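Local atomic coordinates of mRNA-capping enzyme subunit alpha (Saccharomyces cerevisiae, PDB entry 3KYH), a protein that catalyses the second step of mRNA capping, transferring GMP from GTP through a covalent enzyme-GMP intermediate to the 5'-diphosphate end of RNA. Residues 90-94 with 105-110; 81-85 with 125-129; 15-20 with 101-105; 152-158 with 171-175. Residue numbers count along the deposited sequence, not the author numbering.

Contact 1: 90-94 with 105-110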
loop_
_atom_site.group_PDB
_atom_site.type_symbol
_atom_site.label_atom_id
_atom_site.label_comp_id
_atom_site.label_asym_id
_atom_site.label_seq_id
_atom_site.Cartn_x
_atom_site.Cartn_y
_atom_site.Cartn_z
ATOM N N GLU C 90 13.797 -46.113 20.978
ATOM C CA GLU C 90 14.932 -45.611 21.784
ATOM C C GLU C 90 14.352 -44.708 22.889
ATOM O O GLU C 90 13.322 -44.039 22.663
ATOM C CB GLU C 90 15.964 -44.844 20.933
ATOM C CG GLU C 90 17.289 -44.450 21.608
ATOM C CD GLU C 90 17.963 -45.562 22.407
ATOM O OE1 GLU C 90 17.595 -45.761 23.588
ATOM O OE2 GLU C 90 18.911 -46.189 21.883
ATOM N N GLN C 91 14.974 -44.724 24.078
ATOM C CA GLN C 91 14.516 -43.923 25.229
ATOM C C GLN C 91 14.743 -42.407 25.105
ATOM O O GLN C 91 15.788 -41.935 24.623
ATOM C CB GLN C 91 15.080 -44.451 26.553
ATOM C CG GLN C 91 14.267 -44.035 27.800
ATOM C CD GLN C 91 14.957 -44.383 29.118
ATOM O OE1 GLN C 91 14.294 -44.564 30.147
ATOM N NE2 GLN C 91 16.293 -44.467 29.096
ATOM N N GLY C 92 13.763 -41.653 25.591
ATOM C CA GLY C 92 13.783 -40.206 25.457
ATOM C C GLY C 92 13.766 -39.437 26.759
ATOM O O GLY C 92 12.964 -39.719 27.648
ATOM N N CYS C 93 14.617 -38.414 26.802
ATOM C CA CYS C 93 14.813 -37.564 27.970
ATOM C C CYS C 93 14.238 -36.176 27.715
ATOM O O CYS C 93 14.828 -35.389 26.956
ATOM C CB CYS C 93 16.305 -37.488 28.303
ATOM S SG CYS C 93 16.574 -36.795 29.925
ATOM N N PHE C 94 13.085 -35.902 28.334
ATOM C CA PHE C 94 12.266 -34.723 28.004
ATOM C C PHE C 94 11.892 -33.797 29.169
ATOM O O PHE C 94 11.726 -34.248 30.313
ATOM C CB PHE C 94 11.019 -35.133 27.208
ATOM C CG PHE C 94 11.294 -35.501 25.765
ATOM C CD1 PHE C 94 12.133 -36.578 25.432
ATOM C CD2 PHE C 94 10.646 -34.812 24.732
ATOM C CE1 PHE C 94 12.372 -36.908 24.094
ATOM C CE2 PHE C 94 10.852 -35.157 23.387
ATOM C CZ PHE C 94 11.706 -36.204 23.069
ATOM N N VAL C 105 17.056 -33.534 26.113
ATOM C CA VAL C 105 18.378 -33.827 26.654
ATOM C C VAL C 105 18.984 -35.085 26.010
ATOM O O VAL C 105 18.270 -35.882 25.388
ATOM C CB VAL C 105 18.318 -33.961 28.188
ATOM C CG1 VAL C 105 19.533 -33.286 28.790
ATOM C CG2 VAL C 105 17.071 -33.268 28.744
ATOM N N ASN C 106 20.299 -35.252 26.158
ATOM C CA ASN C 106 21.042 -36.370 25.567
ATOM C C ASN C 106 20.918 -37.697 26.340
ATOM O O ASN C 106 19.810 -38.094 26.737
ATOM C CB ASN C 106 22.512 -35.963 25.296
ATOM C CG ASN C 106 22.823 -35.707 23.801
ATOM O OD1 ASN C 106 23.942 -35.975 23.362
ATOM N ND2 ASN C 106 21.866 -35.188 23.031
ATOM N N GLY C 107 22.055 -38.365 26.552
ATOM C CA GLY C 107 22.120 -39.744 27.077
ATOM C C GLY C 107 21.757 -40.021 28.530
ATOM O O GLY C 107 22.430 -39.557 29.454
ATOM N N PHE C 108 20.683 -40.782 28.712
ATOM C CA PHE C 108 20.242 -41.225 30.030
ATOM C C PHE C 108 19.619 -42.620 29.949
ATOM O O PHE C 108 18.742 -42.887 29.118
ATOM C CB PHE C 108 19.250 -40.241 30.668
ATOM C CG PHE C 108 19.881 -39.018 31.313
ATOM C CD1 PHE C 108 20.628 -39.119 32.491
ATOM C CD2 PHE C 108 19.639 -37.746 30.791
ATOM C CE1 PHE C 108 21.168 -37.975 33.101
ATOM C CE2 PHE C 108 20.161 -36.597 31.395
ATOM C CZ PHE C 108 20.929 -36.715 32.556
ATOM N N ARG C 109 20.069 -43.499 30.837
ATOM C CA ARG C 109 19.580 -44.867 30.871
ATOM C C ARG C 109 18.712 -45.132 32.102
ATOM O O ARG C 109 19.190 -45.635 33.132
ATOM C CB ARG C 109 20.756 -45.848 30.752
ATOM C CG ARG C 109 21.355 -45.958 29.334
ATOM C CD ARG C 109 22.413 -44.890 29.020
ATOM N NE ARG C 109 22.790 -44.908 27.605
ATOM C CZ ARG C 109 23.976 -44.538 27.123
ATOM N NH1 ARG C 109 24.959 -44.131 27.931
ATOM N NH2 ARG C 109 24.193 -44.604 25.815
ATOM N N PHE C 110 17.438 -44.763 31.982
ATOM C CA PHE C 110 16.480 -44.955 33.067
ATOM C C PHE C 110 15.839 -46.351 32.976
ATOM O O PHE C 110 15.203 -46.654 31.961
ATOM C CB PHE C 110 15.475 -43.802 33.135
ATOM C CG PHE C 110 16.117 -42.422 33.287
ATOM C CD1 PHE C 110 15.548 -41.307 32.663
ATOM C CD2 PHE C 110 17.283 -42.233 34.063
ATOM C CE1 PHE C 110 16.148 -40.043 32.767
ATOM C CE2 PHE C 110 17.881 -40.953 34.208
ATOM C CZ PHE C 110 17.312 -39.861 33.556
#
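The side chains of Gln-91 and Cys-93 carry this contact, both directed from strand 91-96 into the concave side of the chain that leaves strand 102-105. Cys-93 is in the t rotamer (chi1 -166°), which places its sulfur in a pocket lined by three apolar side chains: SG lies 3.8 Å from Val-105 CG2, 3.3 Å from Phe-108 CD2 and 4.3 Å from Phe-110 CE1. With the Phe-108 ring it makes a sulfur-aromatic contact, SG standing 4.5 Å from the ring centroid and approaching obliquely, 61° off the normal. Both phenylalanines are m rotamers, and their rings lie along the strand beside Cys-93. Gln-91 is fully extended (chi1 and chi2 both t), so its amide group arrives at the backbone of residues 108-110 and covers the chain there. Glu-90, also t at chi1, bends at chi2 (47°, p) and curls back, its OE1 accepting a 2.9 Å hydrogen bond from Gln-91 N. Near the start of the loop, Val-105 N donates to Cys-93 O at 3.0 Å. Behind the pocket, Phe-108 meets the rings of Phe-197 and Phe-199, while Phe-110 packs edge-to-face on Phe-179 of helix 168-189. The arrangement is that of an antiparallel beta hairpin, strands 91-96 and 102-105, whose outgoing chain bends and runs on past strand 91-96, laying Phe-108 and Phe-110 against the sheet in the hydrophobic core of the guanylyltransferase catalytic domain.

Contact 2: 81-85 with 125-129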
loop_
_atom_site.group_PDB
_atom_site.type_symbol
_atom_site.label_atom_id
_atom_site.label_comp_id
_atom_site.label_asym_id
_atom_site.label_seq_id
_atom_site.Cartn_x
_atom_site.Cartn_y
_atom_site.Cartn_z
ATOM N N PHE C 81 10.102 -35.925 31.677
ATOM C CA PHE C 81 9.290 -36.906 30.948
ATOM C C PHE C 81 10.145 -37.951 30.259
ATOM O O PHE C 81 10.949 -37.616 29.386
ATOM C CB PHE C 81 8.402 -36.207 29.917
ATOM C CG PHE C 81 7.419 -37.114 29.220
ATOM C CD1 PHE C 81 6.782 -38.161 29.896
ATOM C CD2 PHE C 81 7.042 -36.827 27.902
ATOM C CE1 PHE C 81 5.827 -38.940 29.250
ATOM C CE2 PHE C 81 6.085 -37.592 27.236
ATOM C CZ PHE C 81 5.475 -38.658 27.918
ATOM N N ILE C 82 9.992 -39.208 30.677
ATOM C CA ILE C 82 10.763 -40.298 30.040
ATOM C C ILE C 82 9.954 -41.453 29.475
ATOM O O ILE C 82 9.260 -42.181 30.215
ATOM C CB ILE C 82 12.029 -40.779 30.826
ATOM C CG1 ILE C 82 11.841 -40.699 32.348
ATOM C CG2 ILE C 82 13.220 -39.897 30.477
ATOM C CD1 ILE C 82 11.065 -41.810 32.944
ATOM N N VAL C 83 10.057 -41.554 28.141
ATOM C CA VAL C 83 9.342 -42.517 27.284
ATOM C C VAL C 83 10.199 -42.965 26.070
ATOM O O VAL C 83 11.060 -42.203 25.599
ATOM C CB VAL C 83 7.968 -41.954 26.811
ATOM C CG1 VAL C 83 6.934 -41.981 27.924
ATOM C CG2 VAL C 83 8.114 -40.543 26.260
ATOM N N ILE C 84 9.902 -44.165 25.547
ATOM C CA ILE C 84 10.731 -44.920 24.573
ATOM C C ILE C 84 10.009 -45.006 23.222
ATOM O O ILE C 84 9.154 -45.892 23.022
ATOM C CB ILE C 84 10.966 -46.380 25.081
ATOM C CG1 ILE C 84 10.681 -46.509 26.589
ATOM C CG2 ILE C 84 12.336 -46.922 24.633
ATOM C CD1 ILE C 84 10.417 -47.916 27.072
ATOM N N ASN C 85 10.392 -44.129 22.291
ATOM C CA ASN C 85 9.575 -43.797 21.098
ATOM C C ASN C 85 8.983 -44.906 20.190
ATOM O O ASN C 85 9.710 -45.572 19.450
ATOM C CB ASN C 85 10.249 -42.692 20.264
ATOM C CG ASN C 85 11.490 -43.177 19.515
ATOM O OD1 ASN C 85 12.424 -43.738 20.098
ATOM N ND2 ASN C 85 11.504 -42.942 18.209
ATOM N N LEU C 125 14.770 -51.064 31.379
ATOM C CA LEU C 125 14.313 -49.735 30.939
ATOM C C LEU C 125 13.144 -49.131 31.752
ATOM O O LEU C 125 12.598 -49.810 32.619
ATOM C CB LEU C 125 14.003 -49.783 29.427
ATOM C CG LEU C 125 14.752 -48.939 28.379
ATOM C CD1 LEU C 125 13.937 -47.715 28.057
ATOM C CD2 LEU C 125 16.218 -48.551 28.679
ATOM N N GLN C 126 12.790 -47.867 31.467
ATOM C CA GLN C 126 11.685 -47.115 32.103
ATOM C C GLN C 126 10.769 -46.533 31.019
ATOM O O GLN C 126 11.265 -45.953 30.050
ATOM C CB GLN C 126 12.245 -45.969 32.963
ATOM C CG GLN C 126 11.329 -45.463 34.086
ATOM C CD GLN C 126 11.702 -45.989 35.480
ATOM O OE1 GLN C 126 12.900 -46.153 35.784
ATOM N NE2 GLN C 126 10.678 -46.203 36.352
ATOM N N ASP C 127 9.453 -46.698 31.200
ATOM C CA ASP C 127 8.380 -46.354 30.214
ATOM C C ASP C 127 7.185 -45.875 31.003
ATOM O O ASP C 127 6.654 -46.643 31.829
ATOM C CB ASP C 127 7.925 -47.590 29.394
ATOM C CG ASP C 127 6.672 -47.349 28.480
ATOM O OD1 ASP C 127 5.802 -46.454 28.690
ATOM O OD2 ASP C 127 6.511 -48.172 27.543
ATOM N N GLY C 128 6.735 -44.665 30.654
ATOM C CA GLY C 128 5.646 -43.956 31.329
ATOM C C GLY C 128 6.040 -43.485 32.720
ATOM O O GLY C 128 5.577 -44.031 33.736
ATOM N N THR C 129 6.911 -42.480 32.775
ATOM C CA THR C 129 7.381 -41.972 34.067
ATOM C C THR C 129 7.451 -40.434 34.152
ATOM O O THR C 129 8.303 -39.800 33.505
ATOM C CB THR C 129 8.680 -42.704 34.500
ATOM O OG1 THR C 129 8.430 -44.117 34.590
ATOM C CG2 THR C 129 9.223 -42.184 35.827
#
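Leu-125 opens the segment by meeting Ile-84: its CD1 is 3.7 Å from Ile-84 CD1. At Gln-126 the backbone takes over, O lying 3.6 Å from Ile-84 CG1, while CG approaches Ile-82 CD1 at 3.8 Å. Asp-127 is exposed, yet its CB packs 3.4 Å from Ile-84 CD1, so this isoleucine spans three successive residues. Gly-128 follows with positive phi (70°), and its N sits 3.8 Å from Val-83 CG1; the turn here brings the chain into line for strand 129-139. Thr-129 then forms an antiparallel hydrogen-bonded pair with Ile-82, CA-CA 5.5 Å. Both bonds are weak: Ile-82 N to Thr-129 O is 3.3 Å and Thr-129 N to Ile-82 O is 3.5 Å. The chemistry is therefore one of apolar contacts, chiefly those of Ile-84, next to two weak backbone bonds where strand 129-139 begins beside the last part of strand 76-84, with Asn-159 satisfying Asp-127 N and Thr-129 OG1.

Contact 3: 15-20 with 101-105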
loop_
_atom_site.group_PDB
_atom_site.type_symbol
_atom_site.label_atom_id
_atom_site.label_comp_id
_atom_site.label_asym_id
_atom_site.label_seq_id
_atom_site.Cartn_x
_atom_site.Cartn_y
_atom_site.Cartn_z
ATOM N N ILE C 15 18.777 -23.899 29.549
ATOM C CA ILE C 15 18.038 -25.160 29.478
ATOM C C ILE C 15 18.877 -26.279 28.836
ATOM O O ILE C 15 19.473 -26.067 27.771
ATOM C CB ILE C 15 16.635 -24.934 28.825
ATOM C CG1 ILE C 15 15.714 -26.134 29.040
ATOM C CG2 ILE C 15 16.725 -24.514 27.349
ATOM C CD1 ILE C 15 15.155 -26.246 30.468
ATOM N N PRO C 16 18.937 -27.463 29.481
ATOM C CA PRO C 16 19.903 -28.484 29.085
ATOM C C PRO C 16 19.784 -29.020 27.639
ATOM O O PRO C 16 20.781 -29.481 27.078
ATOM C CB PRO C 16 19.650 -29.597 30.106
ATOM C CG PRO C 16 18.936 -28.936 31.217
ATOM C CD PRO C 16 18.037 -28.020 30.505
ATOM N N GLY C 17 18.591 -28.953 27.047
ATOM C CA GLY C 17 18.405 -29.317 25.644
ATOM C C GLY C 17 17.879 -28.196 24.750
ATOM O O GLY C 17 18.514 -27.144 24.607
ATOM N N LEU C 18 16.727 -28.470 24.127
ATOM C CA LEU C 18 15.982 -27.557 23.249
ATOM C C LEU C 18 14.554 -28.087 23.082
ATOM O O LEU C 18 14.238 -29.193 23.555
ATOM C CB LEU C 18 16.647 -27.420 21.882
ATOM C CG LEU C 18 16.830 -28.560 20.879
ATOM C CD1 LEU C 18 17.412 -28.013 19.559
ATOM C CD2 LEU C 18 17.738 -29.663 21.440
ATOM N N ILE C 19 13.659 -27.272 22.510
ATOM C CA ILE C 19 12.421 -27.857 22.004
ATOM C C ILE C 19 12.773 -28.345 20.604
ATOM O O ILE C 19 13.695 -27.795 19.942
ATOM C CB ILE C 19 11.137 -26.948 21.978
ATOM C CG1 ILE C 19 11.208 -25.738 22.932
ATOM C CG2 ILE C 19 9.843 -27.818 22.178
ATOM C CD1 ILE C 19 9.913 -24.866 22.974
ATOM N N GLN C 20 12.118 -29.462 20.260
ATOM C CA GLN C 20 11.970 -29.975 18.900
ATOM C C GLN C 20 10.756 -29.332 18.192
ATOM O O GLN C 20 10.178 -28.376 18.754
ATOM C CB GLN C 20 11.866 -31.483 18.983
ATOM C CG GLN C 20 13.088 -32.144 19.633
ATOM C CD GLN C 20 14.402 -31.713 19.005
ATOM O OE1 GLN C 20 14.574 -31.724 17.777
ATOM N NE2 GLN C 20 15.346 -31.337 19.856
ATOM N N ASN C 101 6.217 -26.486 27.109
ATOM C CA ASN C 101 7.189 -26.526 26.023
ATOM C C ASN C 101 8.227 -27.604 26.339
ATOM O O ASN C 101 8.636 -27.733 27.499
ATOM C CB ASN C 101 7.825 -25.147 25.845
ATOM C CG ASN C 101 6.847 -23.997 26.144
ATOM O OD1 ASN C 101 5.806 -23.844 25.482
ATOM N ND2 ASN C 101 7.190 -23.181 27.148
ATOM N N TYR C 102 8.637 -28.373 25.323
ATOM C CA TYR C 102 9.320 -29.659 25.528
ATOM C C TYR C 102 10.802 -29.732 25.126
ATOM O O TYR C 102 11.150 -29.632 23.940
ATOM C CB TYR C 102 8.525 -30.769 24.823
ATOM C CG TYR C 102 7.293 -31.278 25.554
ATOM C CD1 TYR C 102 6.371 -30.397 26.143
ATOM C CD2 TYR C 102 7.024 -32.655 25.611
ATOM C CE1 TYR C 102 5.250 -30.871 26.769
ATOM C CE2 TYR C 102 5.875 -33.140 26.235
ATOM C CZ TYR C 102 5.003 -32.241 26.814
ATOM O OH TYR C 102 3.879 -32.709 27.466
ATOM N N TYR C 103 11.668 -30.008 26.103
ATOM C CA TYR C 103 13.115 -30.006 25.860
ATOM C C TYR C 103 13.727 -31.406 25.664
ATOM O O TYR C 103 13.169 -32.382 26.171
ATOM C CB TYR C 103 13.834 -29.091 26.875
ATOM C CG TYR C 103 13.388 -27.626 26.777
ATOM C CD1 TYR C 103 12.433 -27.086 27.648
ATOM C CD2 TYR C 103 13.898 -26.792 25.780
ATOM C CE1 TYR C 103 12.021 -25.739 27.529
ATOM C CE2 TYR C 103 13.487 -25.467 25.634
ATOM C CZ TYR C 103 12.560 -24.943 26.513
ATOM O OH TYR C 103 12.178 -23.634 26.339
ATOM N N LEU C 104 14.797 -31.518 24.865
ATOM C CA LEU C 104 15.402 -32.829 24.532
ATOM C C LEU C 104 16.869 -33.018 24.906
ATOM O O LEU C 104 17.789 -32.796 24.111
ATOM C CB LEU C 104 15.166 -33.249 23.067
ATOM C CG LEU C 104 14.987 -34.762 22.783
ATOM C CD1 LEU C 104 14.094 -34.930 21.578
ATOM C CD2 LEU C 104 16.222 -35.673 22.600
ATOM N N VAL C 105 17.056 -33.534 26.113
ATOM C CA VAL C 105 18.378 -33.827 26.654
ATOM C C VAL C 105 18.984 -35.085 26.010
ATOM O O VAL C 105 18.270 -35.882 25.388
ATOM C CB VAL C 105 18.318 -33.961 28.188
ATOM C CG1 VAL C 105 19.533 -33.286 28.790
ATOM C CG2 VAL C 105 17.071 -33.268 28.744
#
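A bent loop near the N terminus wraps round strand 102-105, and the bump it closes on is the ring of Tyr-103. Ile-15 lies flat over one face of that ring, CG1 3.6 Å from the centroid and only 14° off the normal, a CH-pi contact. Further along the loop, Ile-19 fits beside the same ring, its CG1 3.5 Å from Tyr-103 CE2, so the tyrosine fills the hollow between the two isoleucines. The loop has to curve tightly to do this, and Gly-17 makes it possible: a CB there would run into Leu-104 C. Lacking a side chain, Gly-17 brings its CA to 3.9 Å from Leu-104 O. Next to it, Pro-16 CB rests 3.9 Å from Val-105 CG1. Beyond the tyrosine, Ile-19 CD1 reaches Asn-101 CB at 3.6 Å, and Gln-20 folds back (chi1 and chi2 both m) so that its CG lies 3.5 Å from Leu-104 CD1. One weak hydrogen bond joins the backbones, Leu-104 N to Leu-18 O at 2.7 Å. The loop precedes helix 23-35, whose Thr-25, Leu-28 and Val-32 pack on Tyr-102, while Tyr-103 and Val-105 pair through their backbones with Met-95 and Cys-93 of strand 91-96; Ile-15 extends to Leu-76 and Val-78 of strand 76-84, so the N-terminal loop lies across the hairpin as it leads into the helix.

Contact 4: 152-158 with 171-175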
loop_
_atom_site.group_PDB
_atom_site.type_symbol
_atom_site.label_atom_id
_atom_site.label_comp_id
_atom_site.label_asym_id
_atom_site.label_seq_id
_atom_site.Cartn_x
_atom_site.Cartn_y
_atom_site.Cartn_z
ATOM N N MET C 152 13.972 -33.461 42.697
ATOM C CA MET C 152 12.621 -33.998 42.508
ATOM C C MET C 152 11.817 -34.081 43.797
ATOM O O MET C 152 12.296 -34.619 44.814
ATOM C CB MET C 152 12.683 -35.407 41.898
ATOM C CG MET C 152 13.387 -35.549 40.563
ATOM S SD MET C 152 14.358 -37.070 40.493
ATOM C CE MET C 152 13.247 -38.251 41.224
ATOM N N PHE C 153 10.569 -33.627 43.725
ATOM C CA PHE C 153 9.783 -33.445 44.951
ATOM C C PHE C 153 8.491 -34.231 44.985
ATOM O O PHE C 153 7.991 -34.592 46.051
ATOM C CB PHE C 153 9.593 -31.958 45.361
ATOM C CG PHE C 153 9.433 -30.961 44.209
ATOM C CD1 PHE C 153 10.525 -30.595 43.412
ATOM C CD2 PHE C 153 8.215 -30.288 44.015
ATOM C CE1 PHE C 153 10.393 -29.645 42.383
ATOM C CE2 PHE C 153 8.063 -29.346 42.981
ATOM C CZ PHE C 153 9.159 -29.024 42.162
ATOM N N ASP C 154 7.961 -34.475 43.795
ATOM C CA ASP C 154 6.850 -35.382 43.614
ATOM C C ASP C 154 6.933 -36.009 42.222
ATOM O O ASP C 154 7.602 -35.474 41.333
ATOM C CB ASP C 154 5.518 -34.665 43.831
ATOM C CG ASP C 154 4.373 -35.632 44.015
ATOM O OD1 ASP C 154 4.243 -36.238 45.097
ATOM O OD2 ASP C 154 3.622 -35.838 43.050
ATOM N N CYS C 155 6.269 -37.153 42.071
ATOM C CA CYS C 155 6.211 -37.932 40.846
ATOM C C CYS C 155 4.782 -38.438 40.744
ATOM O O CYS C 155 4.218 -38.920 41.745
ATOM C CB CYS C 155 7.166 -39.125 40.962
ATOM S SG CYS C 155 7.626 -39.969 39.425
ATOM N N LEU C 156 4.215 -38.342 39.541
ATOM C CA LEU C 156 2.829 -38.729 39.294
ATOM C C LEU C 156 2.634 -39.796 38.216
ATOM O O LEU C 156 1.493 -40.144 37.869
ATOM C CB LEU C 156 1.940 -37.505 39.036
ATOM C CG LEU C 156 2.260 -36.316 38.119
ATOM C CD1 LEU C 156 3.092 -36.647 36.899
ATOM C CD2 LEU C 156 0.955 -35.746 37.648
ATOM N N ALA C 157 3.752 -40.288 37.677
ATOM C CA ALA C 157 3.759 -41.453 36.783
ATOM C C ALA C 157 5.033 -42.261 36.949
ATOM O O ALA C 157 6.134 -41.723 36.888
ATOM C CB ALA C 157 3.573 -41.050 35.324
ATOM N N ILE C 158 4.864 -43.552 37.219
ATOM C CA ILE C 158 5.976 -44.494 37.181
ATOM C C ILE C 158 5.594 -45.729 36.372
ATOM O O ILE C 158 4.515 -46.316 36.565
ATOM C CB ILE C 158 6.594 -44.818 38.581
ATOM C CG1 ILE C 158 8.066 -45.188 38.413
ATOM C CG2 ILE C 158 5.841 -45.919 39.363
ATOM C CD1 ILE C 158 9.020 -44.026 38.611
ATOM N N ARG C 171 3.267 -41.813 46.458
ATOM C CA ARG C 171 3.785 -41.141 45.256
ATOM C C ARG C 171 5.309 -40.960 45.340
ATOM O O ARG C 171 6.025 -41.465 44.471
ATOM C CB ARG C 171 3.093 -39.799 44.992
ATOM C CG ARG C 171 1.684 -39.870 44.375
ATOM C CD ARG C 171 1.269 -38.523 43.730
ATOM N NE ARG C 171 1.757 -37.384 44.500
ATOM C CZ ARG C 171 1.112 -36.798 45.509
ATOM N NH1 ARG C 171 -0.128 -37.167 45.872
ATOM N NH2 ARG C 171 1.723 -35.797 46.130
ATOM N N LEU C 172 5.797 -40.257 46.368
ATOM C CA LEU C 172 7.239 -40.182 46.680
ATOM C C LEU C 172 7.886 -41.564 46.703
ATOM O O LEU C 172 8.933 -41.743 46.064
ATOM C CB LEU C 172 7.513 -39.564 48.062
ATOM C CG LEU C 172 7.729 -38.110 48.519
ATOM C CD1 LEU C 172 7.863 -38.156 50.047
ATOM C CD2 LEU C 172 8.935 -37.364 47.891
ATOM N N ALA C 173 7.268 -42.501 47.441
ATOM C CA ALA C 173 7.835 -43.836 47.731
ATOM C C ALA C 173 8.385 -44.572 46.501
ATOM O O ALA C 173 9.605 -44.656 46.317
ATOM C CB ALA C 173 6.831 -44.729 48.491
ATOM N N HIS C 174 7.469 -45.097 45.683
ATOM C CA HIS C 174 7.759 -45.714 44.393
ATOM C C HIS C 174 8.955 -45.016 43.731
ATOM O O HIS C 174 10.009 -45.636 43.573
ATOM C CB HIS C 174 6.524 -45.657 43.480
ATOM C CG HIS C 174 5.437 -46.638 43.824
ATOM N ND1 HIS C 174 4.170 -46.237 44.197
ATOM C CD2 HIS C 174 5.396 -47.994 43.769
ATOM C CE1 HIS C 174 3.406 -47.297 44.384
ATOM N NE2 HIS C 174 4.130 -48.379 44.141
ATOM N N LEU C 175 8.817 -43.719 43.444
ATOM C CA LEU C 175 9.849 -42.886 42.801
ATOM C C LEU C 175 11.277 -43.130 43.305
ATOM O O LEU C 175 12.250 -42.885 42.597
ATOM C CB LEU C 175 9.473 -41.399 42.957
ATOM C CG LEU C 175 10.451 -40.224 42.782
ATOM C CD1 LEU C 175 10.767 -40.055 41.316
ATOM C CD2 LEU C 175 9.862 -38.923 43.321
#
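Leu-175, pointing from helix 168-189 into the sheet, overlaps Cys-155, with CD2 3.6 Å from Cys-155 CB. Met-152 and Ile-158 border the same leucine, the CD1 of Ile-158 lying 4.4 Å from Leu-175 CA. One turn earlier, Arg-171 reaches the carboxylate of Asp-154 in a salt bridge: NH2 to OD1 is 2.8 Å, and NE to OD1 is also 2.8 Å. Its aliphatic base touches the strand too, CB 3.5 Å from Cys-155 O. The helix thus packs on one side of strand 154-158, which carries a classic beta bulge where Leu-156 and Ala-157 both face Leu-130 of strand 129-139, within the catalytic domain of the nucleotidyltransferase. The guanidinium is held further by NH1 bonds to Ser-166 O and Ala-236 O. At the other end of the segment, Ile-158 CG2 lies 4.2 Å from His-174 CB. Leu-172 CD2 covers Phe-153 O at 3.5 Å, and the Phe-153 side chain is about 8 Å from that of Lys-72, the residue that carries GMP.

From the N terminus, the loop 15-20 waits for strand 102-105: contact 3 closes over 80 residues and ties the chain before helix 23-35 to the hairpin. Within that span, strand 76-84 opens contact 2, and strand 91-96 opens contact 1. Contact 1 closes first of these, across the hairpin at 105-110, and lies wholly within the larger loop that contact 2 closes at 125-129. Contact 3 crosses both, and shares Val-105 with contact 1. Contact 4 follows in series, joining strand 154-158 to helix 168-189; it touches contact 2 where Thr-129 meets Ile-158. All four reach one mixed sheet of the catalytic domain.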